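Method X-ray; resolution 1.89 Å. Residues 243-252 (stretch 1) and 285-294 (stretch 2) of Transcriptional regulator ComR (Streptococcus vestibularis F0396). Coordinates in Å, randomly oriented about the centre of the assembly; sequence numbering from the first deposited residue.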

ATOM      1  N   HIS A 243       9.915  15.293  -9.656  1.00 45.95           N
ATOM      2  CA  HIS A 243      10.454  15.370 -11.014  1.00 44.07           C
ATOM      3  C   HIS A 243      11.041  14.053 -11.523  1.00 45.20           C
ATOM      4  O   HIS A 243      10.947  13.729 -12.718  1.00 42.22           O
ATOM      5  CB  HIS A 243      11.523  16.466 -11.083  1.00 48.39           C
ATOM      6  CG  HIS A 243      11.037  17.790 -10.587  1.00 50.86           C
ATOM      7  ND1 HIS A 243      11.699  18.511  -9.618  1.00 56.58           N
ATOM      8  CD2 HIS A 243       9.922  18.492 -10.890  1.00 54.26           C
ATOM      9  CE1 HIS A 243      11.023  19.616  -9.361  1.00 56.14           C
ATOM     10  NE2 HIS A 243       9.940  19.630 -10.118  1.00 56.74           N
ATOM     11  N   SER A 244      11.666  13.301 -10.629  1.00 40.86           N
ATOM     12  CA  SER A 244      12.259  12.029 -11.017  1.00 44.98           C
ATOM     13  C   SER A 244      11.227  10.973 -11.450  1.00 40.18           C
ATOM     14  O   SER A 244      11.606   9.967 -12.034  1.00 42.66           O
ATOM     15  CB  SER A 244      13.094  11.464  -9.873  1.00 44.46           C
ATOM     16  OG  SER A 244      14.064  12.407  -9.458  1.00 58.79           O
ATOM     17  N   TYR A 245       9.947  11.187 -11.146  1.00 37.67           N
ATOM     18  CA  TYR A 245       8.929  10.160 -11.423  1.00 37.97           C
ATOM     19  C   TYR A 245       8.262  10.333 -12.776  1.00 40.95           C
ATOM     20  O   TYR A 245       7.525   9.448 -13.217  1.00 38.59           O
ATOM     21  CB  TYR A 245       7.830  10.143 -10.358  1.00 43.30           C
ATOM     22  CG  TYR A 245       8.289   9.750  -8.968  1.00 45.89           C
ATOM     23  CD1 TYR A 245       9.636   9.520  -8.693  1.00 49.45           C
ATOM     24  CD2 TYR A 245       7.374   9.621  -7.928  1.00 48.47           C
ATOM     25  CE1 TYR A 245      10.063   9.182  -7.411  1.00 55.07           C
ATOM     26  CE2 TYR A 245       7.790   9.284  -6.647  1.00 53.14           C
ATOM     27  CZ  TYR A 245       9.141   9.068  -6.394  1.00 58.73           C
ATOM     28  OH  TYR A 245       9.577   8.727  -5.124  1.00 62.35           O
ATOM     29  N   LYS A 246       8.498  11.473 -13.424  1.00 40.24           N
ATOM     30  CA  LYS A 246       7.858  11.776 -14.705  1.00 38.16           C
ATOM     31  C   LYS A 246       8.237  10.815 -15.836  1.00 36.13           C
ATOM     32  O   LYS A 246       7.362  10.427 -16.636  1.00 37.23           O
ATOM     33  CB  LYS A 246       8.176  13.214 -15.129  1.00 43.83           C
ATOM     34  CG  LYS A 246       7.493  14.295 -14.294  1.00 40.30           C
ATOM     35  CD  LYS A 246       7.717  15.680 -14.937  1.00 44.68           C
ATOM     36  CE  LYS A 246       7.291  16.816 -14.012  1.00 45.68           C
ATOM     37  NZ  LYS A 246       7.839  18.126 -14.481  1.00 53.04           N
ATOM     38  N   PRO A 247       9.531  10.438 -15.942  1.00 36.01           N
ATOM     39  CA  PRO A 247       9.812   9.582 -17.101  1.00 34.03           C
ATOM     40  C   PRO A 247       9.033   8.258 -17.091  1.00 37.16           C
ATOM     41  O   PRO A 247       8.533   7.864 -18.153  1.00 34.12           O
ATOM     42  CB  PRO A 247      11.325   9.357 -17.002  1.00 35.68           C
ATOM     43  CG  PRO A 247      11.826  10.689 -16.392  1.00 36.79           C
ATOM     44  CD  PRO A 247      10.779  10.947 -15.325  1.00 39.03           C
ATOM     45  N   GLY A 248       8.884   7.618 -15.933  1.00 32.69           N
ATOM     46  CA  GLY A 248       8.130   6.379 -15.857  1.00 33.74           C
ATOM     47  C   GLY A 248       6.683   6.531 -16.284  1.00 34.19           C
ATOM     48  O   GLY A 248       6.074   5.597 -16.817  1.00 37.47           O
ATOM     49  N   VAL A 249       6.127   7.717 -16.068  1.00 32.50           N
ATOM     50  CA  VAL A 249       4.735   7.976 -16.430  1.00 34.81           C
ATOM     51  C   VAL A 249       4.576   8.112 -17.941  1.00 38.16           C
ATOM     52  O   VAL A 249       3.685   7.504 -18.547  1.00 37.07           O
ATOM     53  CB  VAL A 249       4.210   9.244 -15.722  1.00 35.45           C
ATOM     54  CG1 VAL A 249       2.785   9.529 -16.146  1.00 36.26           C
ATOM     55  CG2 VAL A 249       4.280   9.060 -14.195  1.00 33.22           C
ATOM     56  N   TYR A 250       5.444   8.904 -18.562  1.00 34.19           N
ATOM     57  CA  TYR A 250       5.382   9.067 -20.016  1.00 37.17           C
ATOM     58  C   TYR A 250       5.772   7.795 -20.785  1.00 38.12           C
ATOM     59  O   TYR A 250       5.326   7.583 -21.925  1.00 36.31           O
ATOM     60  CB  TYR A 250       6.246  10.254 -20.436  1.00 37.20           C
ATOM     61  CG  TYR A 250       5.563  11.542 -20.052  1.00 34.90           C
ATOM     62  CD1 TYR A 250       4.399  11.939 -20.690  1.00 38.45           C
ATOM     63  CD2 TYR A 250       6.054  12.335 -19.032  1.00 35.92           C
ATOM     64  CE1 TYR A 250       3.749  13.097 -20.336  1.00 39.74           C
ATOM     65  CE2 TYR A 250       5.401  13.496 -18.662  1.00 40.48           C
ATOM     66  CZ  TYR A 250       4.253  13.871 -19.331  1.00 39.90           C
ATOM     67  OH  TYR A 250       3.600  15.026 -18.970  1.00 47.77           O
ATOM     68  N   ILE A 251       6.580   6.940 -20.171  1.00 35.04           N
ATOM     69  CA  ILE A 251       6.902   5.652 -20.797  1.00 32.73           C
ATOM     70  C   ILE A 251       5.637   4.790 -20.887  1.00 35.94           C
ATOM     71  O   ILE A 251       5.355   4.204 -21.939  1.00 34.14           O
ATOM     72  CB  ILE A 251       8.009   4.892 -20.018  1.00 35.55           C
ATOM     73  CG1 ILE A 251       9.373   5.562 -20.209  1.00 36.61           C
ATOM     74  CG2 ILE A 251       8.070   3.416 -20.445  1.00 36.35           C
ATOM     75  CD1 ILE A 251      10.487   4.944 -19.338  1.00 36.21           C
ATOM     76  N   LEU A 252       4.871   4.721 -19.798  1.00 32.97           N
ATOM     77  CA  LEU A 252       3.591   3.992 -19.799  1.00 38.90           C
ATOM     78  C   LEU A 252       2.602   4.565 -20.810  1.00 39.24           C
ATOM     79  O   LEU A 252       1.930   3.805 -21.512  1.00 38.33           O
ATOM     80  CB  LEU A 252       2.940   3.997 -18.406  1.00 33.13           C
ATOM     81  CG  LEU A 252       3.524   3.074 -17.341  1.00 38.15           C
ATOM     82  CD1 LEU A 252       3.101   3.537 -15.936  1.00 39.62           C
ATOM     83  CD2 LEU A 252       3.047   1.633 -17.591  1.00 40.16           C
ATOM     84  N   VAL A 285      21.197   7.865 -15.229  1.00 46.26           N
ATOM     85  CA  VAL A 285      20.772   6.468 -15.243  1.00 46.72           C
ATOM     86  C   VAL A 285      19.382   6.340 -15.870  1.00 40.70           C
ATOM     87  O   VAL A 285      19.190   5.592 -16.822  1.00 38.85           O
ATOM     88  CB  VAL A 285      20.769   5.867 -13.809  1.00 48.81           C
ATOM     89  CG1 VAL A 285      20.113   4.498 -13.793  1.00 42.64           C
ATOM     90  CG2 VAL A 285      22.201   5.803 -13.253  1.00 50.66           C
ATOM     91  N   LEU A 286      18.419   7.094 -15.355  1.00 38.44           N
ATOM     92  CA  LEU A 286      17.048   7.027 -15.874  1.00 37.46           C
ATOM     93  C   LEU A 286      16.955   7.447 -17.355  1.00 40.49           C
ATOM     94  O   LEU A 286      16.181   6.879 -18.145  1.00 34.60           O
ATOM     95  CB  LEU A 286      16.159   7.907 -15.002  1.00 35.92           C
ATOM     96  CG  LEU A 286      14.652   7.820 -15.170  1.00 47.60           C
ATOM     97  CD1 LEU A 286      14.221   6.356 -15.206  1.00 47.12           C
ATOM     98  CD2 LEU A 286      13.991   8.551 -14.008  1.00 49.70           C
ATOM     99  N   GLU A 287      17.740   8.449 -17.749  1.00 34.78           N
ATOM    100  CA  GLU A 287      17.759   8.855 -19.165  1.00 33.49           C
ATOM    101  C   GLU A 287      18.286   7.762 -20.080  1.00 33.36           C
ATOM    102  O   GLU A 287      17.726   7.515 -21.152  1.00 37.31           O
ATOM    103  CB  GLU A 287      18.598  10.116 -19.358  1.00 34.61           C
ATOM    104  CG  GLU A 287      18.699  10.535 -20.822  1.00 33.36           C
ATOM    105  CD  GLU A 287      19.538  11.787 -21.013  1.00 37.20           C
ATOM    106  OE1 GLU A 287      20.071  12.314 -20.004  1.00 39.22           O
ATOM    107  OE2 GLU A 287      19.649  12.239 -22.173  1.00 39.45           O
ATOM    108  N   GLU A 288      19.374   7.118 -19.677  1.00 33.69           N
ATOM    109  CA  GLU A 288      19.904   5.998 -20.447  1.00 38.09           C
ATOM    110  C   GLU A 288      18.876   4.863 -20.506  1.00 34.82           C
ATOM    111  O   GLU A 288      18.627   4.306 -21.569  1.00 39.00           O
ATOM    112  CB  GLU A 288      21.209   5.480 -19.839  1.00 44.45           C
ATOM    113  CG  GLU A 288      22.356   6.486 -19.858  1.00 49.77           C
ATOM    114  CD  GLU A 288      23.418   6.191 -18.797  1.00 54.69           C
ATOM    115  OE1 GLU A 288      23.361   5.106 -18.151  1.00 54.45           O
ATOM    116  OE2 GLU A 288      24.304   7.056 -18.599  1.00 60.03           O
ATOM    117  N   LYS A 289      18.306   4.520 -19.357  1.00 37.69           N
ATOM    118  CA  LYS A 289      17.293   3.458 -19.295  1.00 38.54           C
ATOM    119  C   LYS A 289      16.106   3.803 -20.199  1.00 41.45           C
ATOM    120  O   LYS A 289      15.625   2.958 -20.952  1.00 42.60           O
ATOM    121  CB  LYS A 289      16.830   3.261 -17.840  1.00 42.75           C
ATOM    122  CG  LYS A 289      15.741   2.194 -17.622  1.00 48.00           C
ATOM    123  CD  LYS A 289      15.092   2.332 -16.222  1.00 51.76           C
ATOM    124  CE  LYS A 289      13.663   2.900 -16.307  1.00 57.09           C
ATOM    125  NZ  LYS A 289      13.518   4.078 -17.261  1.00 48.58           N
ATOM    126  N   THR A 290      15.630   5.047 -20.125  1.00 36.57           N
ATOM    127  CA  THR A 290      14.473   5.468 -20.912  1.00 34.74           C
ATOM    128  C   THR A 290      14.762   5.426 -22.409  1.00 41.95           C
ATOM    129  O   THR A 290      13.924   4.980 -23.204  1.00 34.62           O
ATOM    130  CB  THR A 290      14.025   6.876 -20.526  1.00 33.18           C
ATOM    131  OG1 THR A 290      13.550   6.857 -19.178  1.00 36.30           O
ATOM    132  CG2 THR A 290      12.898   7.360 -21.441  1.00 31.72           C
ATOM    133  N   ARG A 291      15.956   5.888 -22.784  1.00 36.87           N
ATOM    134  CA  ARG A 291      16.400   5.881 -24.170  1.00 39.87           C
ATOM    135  C   ARG A 291      16.486   4.445 -24.675  1.00 41.35           C
ATOM    136  O   ARG A 291      16.099   4.159 -25.794  1.00 39.17           O
ATOM    137  CB  ARG A 291      17.757   6.596 -24.298  1.00 42.34           C
ATOM    138  CG  ARG A 291      18.055   7.152 -25.659  1.00 47.85           C
ATOM    139  CD  ARG A 291      19.450   7.809 -25.717  1.00 48.37           C
ATOM    140  NE  ARG A 291      19.514   9.070 -24.979  1.00 45.18           N
ATOM    141  CZ  ARG A 291      19.018  10.205 -25.445  1.00 45.86           C
ATOM    142  NH1 ARG A 291      18.417  10.212 -26.637  1.00 49.17           N
ATOM    143  NH2 ARG A 291      19.109  11.321 -24.728  1.00 40.77           N
ATOM    144  N   ALA A 292      16.962   3.536 -23.828  1.00 43.68           N
ATOM    145  CA  ALA A 292      17.058   2.132 -24.215  1.00 41.68           C
ATOM    146  C   ALA A 292      15.673   1.508 -24.388  1.00 43.54           C
ATOM    147  O   ALA A 292      15.486   0.631 -25.228  1.00 44.92           O
ATOM    148  CB  ALA A 292      17.848   1.360 -23.193  1.00 44.87           C
ATOM    149  N   GLU A 293      14.709   1.945 -23.583  1.00 42.12           N
ATOM    150  CA  GLU A 293      13.369   1.355 -23.629  1.00 43.95           C
ATOM    151  C   GLU A 293      12.642   1.803 -24.899  1.00 43.10           C
ATOM    152  O   GLU A 293      11.944   1.012 -25.543  1.00 39.77           O
ATOM    153  CB  GLU A 293      12.571   1.734 -22.383  1.00 40.58           C
ATOM    154  CG  GLU A 293      11.208   1.075 -22.293  1.00 44.59           C
ATOM    155  CD  GLU A 293      11.287  -0.387 -21.856  1.00 51.11           C
ATOM    156  OE1 GLU A 293      12.404  -0.838 -21.519  1.00 51.99           O
ATOM    157  OE2 GLU A 293      10.242  -1.082 -21.840  1.00 47.59           O
ATOM    158  N   LYS A 294      12.822   3.076 -25.255  1.00 36.43           N
ATOM    159  CA  LYS A 294      12.313   3.639 -26.501  1.00 39.28           C
ATOM    160  C   LYS A 294      12.827   2.842 -27.695  1.00 41.07           C
ATOM    161  O   LYS A 294      12.082   2.542 -28.637  1.00 38.64           O
ATOM    162  CB  LYS A 294      12.729   5.119 -26.639  1.00 34.69           C
ATOM    163  CG  LYS A 294      12.332   5.763 -27.972  1.00 39.69           C
ATOM    164  CD  LYS A 294      12.956   7.155 -28.151  1.00 38.31           C
ATOM    165  CE  LYS A 294      12.384   7.843 -29.377  1.00 41.97           C
ATOM    166  NZ  LYS A 294      13.094   9.121 -29.730  1.00 38.82           N
TER

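What holds Ile251 against the second helix? With 73 Å² covered, it gives more surface to the contact than any other residue. Its CA-to-CB bond points toward the partner helix, and its m, t rotamer carries Ile251 CD1 to 3.6 Å from Thr290 OG1 and 3.8 Å from Lys289 NZ. On the other branch, Ile251 CG2 lies 4.3 Å from Glu293 CG. Ile251 thus touches three residues spread over about one turn of helix, through van der Waals packing alone.

How does Leu286 meet the first stretch? Its CA-to-CB bond points toward the other stretch, and the side chain, in the t, p rotamer, loses 55 Å² to it. The methyl Leu286 CD2 approaches two residues: it lies 3.9 Å from Pro247 CG, an apolar contact, and 3.4 Å from Ser244 O. The latter is a close methyl-to-carbonyl contact, in which the carbon offers no hydrogen bond to the oxygen.

What does the hydroxyl of Thr290 do beside apolar neighbours? Thr290 OG1 donates a hydrogen bond of 2.8 Å to Leu286 O, one turn earlier in its own helix. The hydroxyl therefore has a partner even though Thr290 OG1 lies 4.0 Å from Pro247 CB and also near Ile251 CD1. The CA atoms of Thr290 and Pro247, 7.3 Å apart, are the nearest CA pair across the two stretches.

Does any polar bond join the two helices? None does. The axes run nearly parallel, 7° apart, with a closest approach of 10.9 Å, and the whole contact buries a modest 261 Å². Lys289 starts sideways, but its end comes nearer, leaving NZ beside the Ile251 methyl without a hydrogen-bonding partner in the model. The salt bridge of Arg291 NH2 with Glu287 OE2, 2.8 Å long, stays within the second helix, away from the contact.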